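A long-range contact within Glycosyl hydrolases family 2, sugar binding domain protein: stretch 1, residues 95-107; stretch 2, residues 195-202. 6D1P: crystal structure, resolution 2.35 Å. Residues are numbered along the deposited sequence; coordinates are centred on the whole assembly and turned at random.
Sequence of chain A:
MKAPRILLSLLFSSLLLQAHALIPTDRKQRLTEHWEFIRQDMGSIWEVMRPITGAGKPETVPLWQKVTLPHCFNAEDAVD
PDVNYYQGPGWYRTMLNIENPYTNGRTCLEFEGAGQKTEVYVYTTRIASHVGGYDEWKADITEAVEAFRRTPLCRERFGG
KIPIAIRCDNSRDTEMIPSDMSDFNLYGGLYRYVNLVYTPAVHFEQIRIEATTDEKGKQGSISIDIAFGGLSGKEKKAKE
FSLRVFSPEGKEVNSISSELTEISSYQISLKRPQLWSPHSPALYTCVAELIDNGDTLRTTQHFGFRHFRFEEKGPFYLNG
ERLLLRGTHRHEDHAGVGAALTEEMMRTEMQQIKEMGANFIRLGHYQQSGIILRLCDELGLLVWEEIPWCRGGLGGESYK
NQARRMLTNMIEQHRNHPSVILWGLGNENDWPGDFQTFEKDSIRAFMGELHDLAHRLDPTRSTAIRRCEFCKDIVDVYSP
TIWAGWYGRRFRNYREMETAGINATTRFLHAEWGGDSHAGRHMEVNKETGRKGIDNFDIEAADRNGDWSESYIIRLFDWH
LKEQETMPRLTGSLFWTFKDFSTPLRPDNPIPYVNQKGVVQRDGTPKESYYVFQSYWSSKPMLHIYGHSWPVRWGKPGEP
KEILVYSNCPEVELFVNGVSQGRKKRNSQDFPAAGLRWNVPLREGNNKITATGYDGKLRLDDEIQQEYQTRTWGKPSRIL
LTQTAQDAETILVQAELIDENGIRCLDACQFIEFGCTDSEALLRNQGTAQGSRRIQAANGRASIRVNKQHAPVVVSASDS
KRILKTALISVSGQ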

# COMPACT_ATOMS: atom_id res chain seq x y z
N MET A 95 19.01 -9.41 -13.96
CA MET A 95 20.32 -9.92 -14.32
C MET A 95 20.59 -9.61 -15.78
O MET A 95 19.75 -9.92 -16.64
CB MET A 95 20.37 -11.44 -14.10
CG MET A 95 21.45 -11.90 -13.17
SD MET A 95 21.16 -11.36 -11.49
CE MET A 95 20.19 -12.76 -10.89
N LEU A 96 21.74 -9.02 -16.09
CA LEU A 96 22.03 -8.62 -17.47
C LEU A 96 23.28 -9.29 -18.02
O LEU A 96 24.32 -9.33 -17.35
CB LEU A 96 22.20 -7.10 -17.59
CG LEU A 96 20.97 -6.23 -17.40
CD1 LEU A 96 21.30 -4.82 -17.85
CD2 LEU A 96 19.76 -6.79 -18.14
N ASN A 97 23.17 -9.80 -19.24
CA ASN A 97 24.33 -10.18 -20.05
C ASN A 97 24.87 -8.92 -20.71
O ASN A 97 24.20 -8.33 -21.57
CB ASN A 97 23.95 -11.21 -21.11
CG ASN A 97 23.80 -12.58 -20.54
OD1 ASN A 97 24.69 -13.06 -19.83
ND2 ASN A 97 22.67 -13.23 -20.82
N ILE A 98 26.07 -8.52 -20.34
CA ILE A 98 26.66 -7.28 -20.82
C ILE A 98 27.84 -7.63 -21.72
O ILE A 98 28.90 -8.04 -21.23
CB ILE A 98 27.07 -6.37 -19.65
CG1 ILE A 98 25.80 -5.76 -19.05
CG2 ILE A 98 28.04 -5.29 -20.10
CD1 ILE A 98 26.04 -4.83 -17.92
N GLU A 99 27.65 -7.47 -23.03
CA GLU A 99 28.60 -7.88 -24.07
C GLU A 99 28.93 -6.65 -24.92
O GLU A 99 28.42 -6.50 -26.03
CB GLU A 99 28.00 -9.05 -24.99
CG GLU A 99 27.39 -10.27 -24.25
CD GLU A 99 26.82 -11.34 -25.20
OE1 GLU A 99 27.36 -12.47 -25.23
OE2 GLU A 99 25.84 -11.05 -25.93
N ASN A 100 29.78 -5.77 -24.40
CA ASN A 100 30.11 -4.54 -25.13
C ASN A 100 31.06 -4.84 -26.28
O ASN A 100 32.18 -5.30 -26.03
CB ASN A 100 30.73 -3.50 -24.22
CG ASN A 100 30.76 -2.11 -24.86
OD1 ASN A 100 30.48 -1.95 -26.05
ND2 ASN A 100 31.10 -1.10 -24.07
N PRO A 101 30.68 -4.56 -27.55
CA PRO A 101 31.53 -4.89 -28.70
C PRO A 101 32.51 -3.78 -29.10
O PRO A 101 32.65 -3.45 -30.28
CB PRO A 101 30.49 -5.11 -29.81
CG PRO A 101 29.45 -4.08 -29.50
CD PRO A 101 29.36 -4.08 -27.98
N TYR A 102 33.20 -3.21 -28.12
CA TYR A 102 34.08 -2.10 -28.44
C TYR A 102 35.27 -2.11 -27.50
O TYR A 102 35.12 -2.34 -26.30
CB TYR A 102 33.38 -0.73 -28.34
CG TYR A 102 32.17 -0.57 -29.23
CD1 TYR A 102 30.89 -0.53 -28.69
CD2 TYR A 102 32.30 -0.46 -30.60
CE1 TYR A 102 29.78 -0.39 -29.50
CE2 TYR A 102 31.19 -0.32 -31.42
CZ TYR A 102 29.93 -0.28 -30.86
OH TYR A 102 28.82 -0.14 -31.66
N THR A 103 36.45 -1.87 -28.07
CA THR A 103 37.64 -1.71 -27.26
C THR A 103 37.50 -0.47 -26.39
O THR A 103 37.35 0.64 -26.91
CB THR A 103 38.87 -1.59 -28.16
OG1 THR A 103 38.83 -2.64 -29.13
CG2 THR A 103 40.14 -1.68 -27.34
N ASN A 104 37.51 -0.67 -25.08
CA ASN A 104 37.25 0.41 -24.12
C ASN A 104 35.96 1.14 -24.47
O ASN A 104 35.85 2.36 -24.32
CB ASN A 104 38.43 1.37 -24.05
CG ASN A 104 39.74 0.67 -23.79
OD1 ASN A 104 40.73 0.89 -24.50
ND2 ASN A 104 39.77 -0.21 -22.79
N GLY A 105 34.98 0.39 -24.97
CA GLY A 105 33.66 0.94 -25.15
C GLY A 105 33.01 1.25 -23.82
O GLY A 105 33.48 0.84 -22.75
N ARG A 106 31.91 1.99 -23.88
CA ARG A 106 31.20 2.40 -22.68
C ARG A 106 29.78 1.86 -22.71
O ARG A 106 29.14 1.78 -23.77
CB ARG A 106 31.22 3.93 -22.55
CG ARG A 106 32.63 4.47 -22.56
CD ARG A 106 32.77 5.73 -21.75
NE ARG A 106 32.47 5.53 -20.33
CZ ARG A 106 33.31 5.01 -19.44
NH1 ARG A 106 34.51 4.61 -19.82
NH2 ARG A 106 32.94 4.88 -18.17
N THR A 107 29.29 1.45 -21.53
CA THR A 107 27.99 0.81 -21.39
C THR A 107 27.12 1.68 -20.50
O THR A 107 27.50 2.00 -19.38
CB THR A 107 28.10 -0.60 -20.80
OG1 THR A 107 28.98 -1.41 -21.58
CG2 THR A 107 26.73 -1.27 -20.79
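Stretch 2 (195-202) NLVYTPAV

How does stretch 2 run along stretch 1? Residues 195-199 form an extended strand that lies antiparallel to the strand beginning at Arg106, and the chain then leaves the strand through Pro200 and Ala201. Arg106 and Thr199 make the hydrogen-bonded pair: Arg106 N donates to Thr199 O at 2.8 Å, and Thr199 N returns a bond to Arg106 O at 3.1 Å. Thr107 and Tyr198 follow as a non-hydrogen-bonded pair, with their CA atoms 4.8 Å apart. Two CA-H...O contacts supplement these pairs: Tyr198 CA to Arg106 O, 3.4 Å, and Thr107 CA to Val197 O, 3.5 Å.

Why does Tyr198 carry so much of the contact? With chi1 at -51° (m) and chi2 at -69°, its ring reaches across to the loop of stretch 1, on the same face of the sheet as Thr107. Asn100 CA and Pro101 CD lie over the ring, 3.8 and 4.1 Å from the Tyr198 centroid, in CH-pi geometry. Thr107 OG1 meets the ring edge at Tyr198 CD1, 3.5 Å away, and Ile98 CG2 lies 4.3 Å from Tyr198 CE1, also at the edge. This reach brings the hydroxyl to the backbone, where Glu99 N donates to Tyr198 OH at 2.9 Å. Two residues earlier in the strand, the t rotamer of Leu196 (chi1 -178°) places Leu196 CD1 3.6 Å from Thr107 CG2.

What does Tyr102 do with its own ring? Its CA-to-CB bond points toward stretch 2, and with chi1 at -58° (m) and chi2 at 109° one face of the ring is turned to Pro200. Pro200 CG stands over the ring, 4.2 Å from the Tyr102 centroid and 19° off the normal, while Tyr198 CB comes to the edge, 3.8 Å from Tyr102 CE1. The t rotamer of Asn100 (-166°) brings its OD1 to 3.2 Å from Tyr198 CB, but this buried oxygen finds no hydrogen-bond partner.

How does the turn meet the end of the strand? Tyr102 to Gly105 form a type II turn, closed by Gly105 N donating to Tyr102 O at 3.0 Å. Gly105 packs tightly, its CA 3.2 Å from Thr199 O; a CB there would come within 3.0 Å of Thr199 O and 2.6 Å of Tyr102 CB, clashing with both. Ala201 CB rests 3.5 Å from Asn104 O; the Asn104 side chain sets out sideways and its end leads away from stretch 2. A water completes the join, donating to Thr103 O at 2.6 Å and accepting from Ala201 N at 2.7 Å. On the face of the sheet opposite Thr107 and Tyr198, Arg106 CB lies 4.0 Å from Thr199 OG1, while the guanidinium leads away to partners elsewhere in the structure.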

# COMPACT_ATOMS: atom_id res chain seq x y z
N ASN A 195 16.90 1.17 -21.78
CA ASN A 195 17.72 0.65 -22.87
C ASN A 195 19.13 0.35 -22.38
O ASN A 195 19.71 1.13 -21.63
CB ASN A 195 17.79 1.64 -24.04
CG ASN A 195 16.43 2.04 -24.52
OD1 ASN A 195 15.57 1.18 -24.78
ND2 ASN A 195 16.19 3.34 -24.63
N LEU A 196 19.67 -0.79 -22.81
CA LEU A 196 21.09 -1.08 -22.69
C LEU A 196 21.80 -0.60 -23.95
O LEU A 196 21.38 -0.94 -25.07
CB LEU A 196 21.31 -2.58 -22.48
CG LEU A 196 22.76 -3.03 -22.28
CD1 LEU A 196 23.33 -2.42 -21.01
CD2 LEU A 196 22.80 -4.56 -22.23
N VAL A 197 22.83 0.23 -23.79
CA VAL A 197 23.41 0.94 -24.93
C VAL A 197 24.93 0.91 -24.85
O VAL A 197 25.52 1.25 -23.81
CB VAL A 197 22.91 2.39 -25.02
CG1 VAL A 197 23.49 3.09 -26.25
CG2 VAL A 197 21.38 2.43 -25.07
N TYR A 198 25.57 0.50 -25.94
CA TYR A 198 27.02 0.45 -26.08
C TYR A 198 27.49 1.50 -27.07
O TYR A 198 26.86 1.71 -28.12
CB TYR A 198 27.48 -0.92 -26.57
CG TYR A 198 26.95 -2.14 -25.83
CD1 TYR A 198 27.36 -2.41 -24.54
CD2 TYR A 198 26.09 -3.04 -26.45
CE1 TYR A 198 26.91 -3.53 -23.87
CE2 TYR A 198 25.64 -4.17 -25.78
CZ TYR A 198 26.06 -4.41 -24.49
OH TYR A 198 25.63 -5.52 -23.79
N THR A 199 28.60 2.16 -26.75
CA THR A 199 29.21 3.16 -27.62
C THR A 199 30.72 3.00 -27.57
O THR A 199 31.26 2.47 -26.59
CB THR A 199 28.84 4.60 -27.24
OG1 THR A 199 29.15 4.83 -25.86
CG2 THR A 199 27.38 4.86 -27.48
N PRO A 200 31.44 3.46 -28.60
CA PRO A 200 32.90 3.45 -28.56
C PRO A 200 33.45 4.44 -27.53
O PRO A 200 32.74 5.30 -27.00
CB PRO A 200 33.30 3.87 -29.98
CG PRO A 200 32.12 3.59 -30.80
CD PRO A 200 30.94 3.83 -29.93
N ALA A 201 34.75 4.30 -27.26
CA ALA A 201 35.44 5.25 -26.39
C ALA A 201 35.22 6.68 -26.86
O ALA A 201 35.10 7.61 -26.05
CB ALA A 201 36.93 4.94 -26.34
N VAL A 202 35.16 6.88 -28.17
CA VAL A 202 34.83 8.17 -28.77
C VAL A 202 33.54 7.98 -29.56
O VAL A 202 33.41 7.00 -30.30
CB VAL A 202 35.98 8.71 -29.64
CG1 VAL A 202 35.53 9.91 -30.46
CG2 VAL A 202 37.17 9.08 -28.76
O HOH W 1 36.09 2.25 -28.45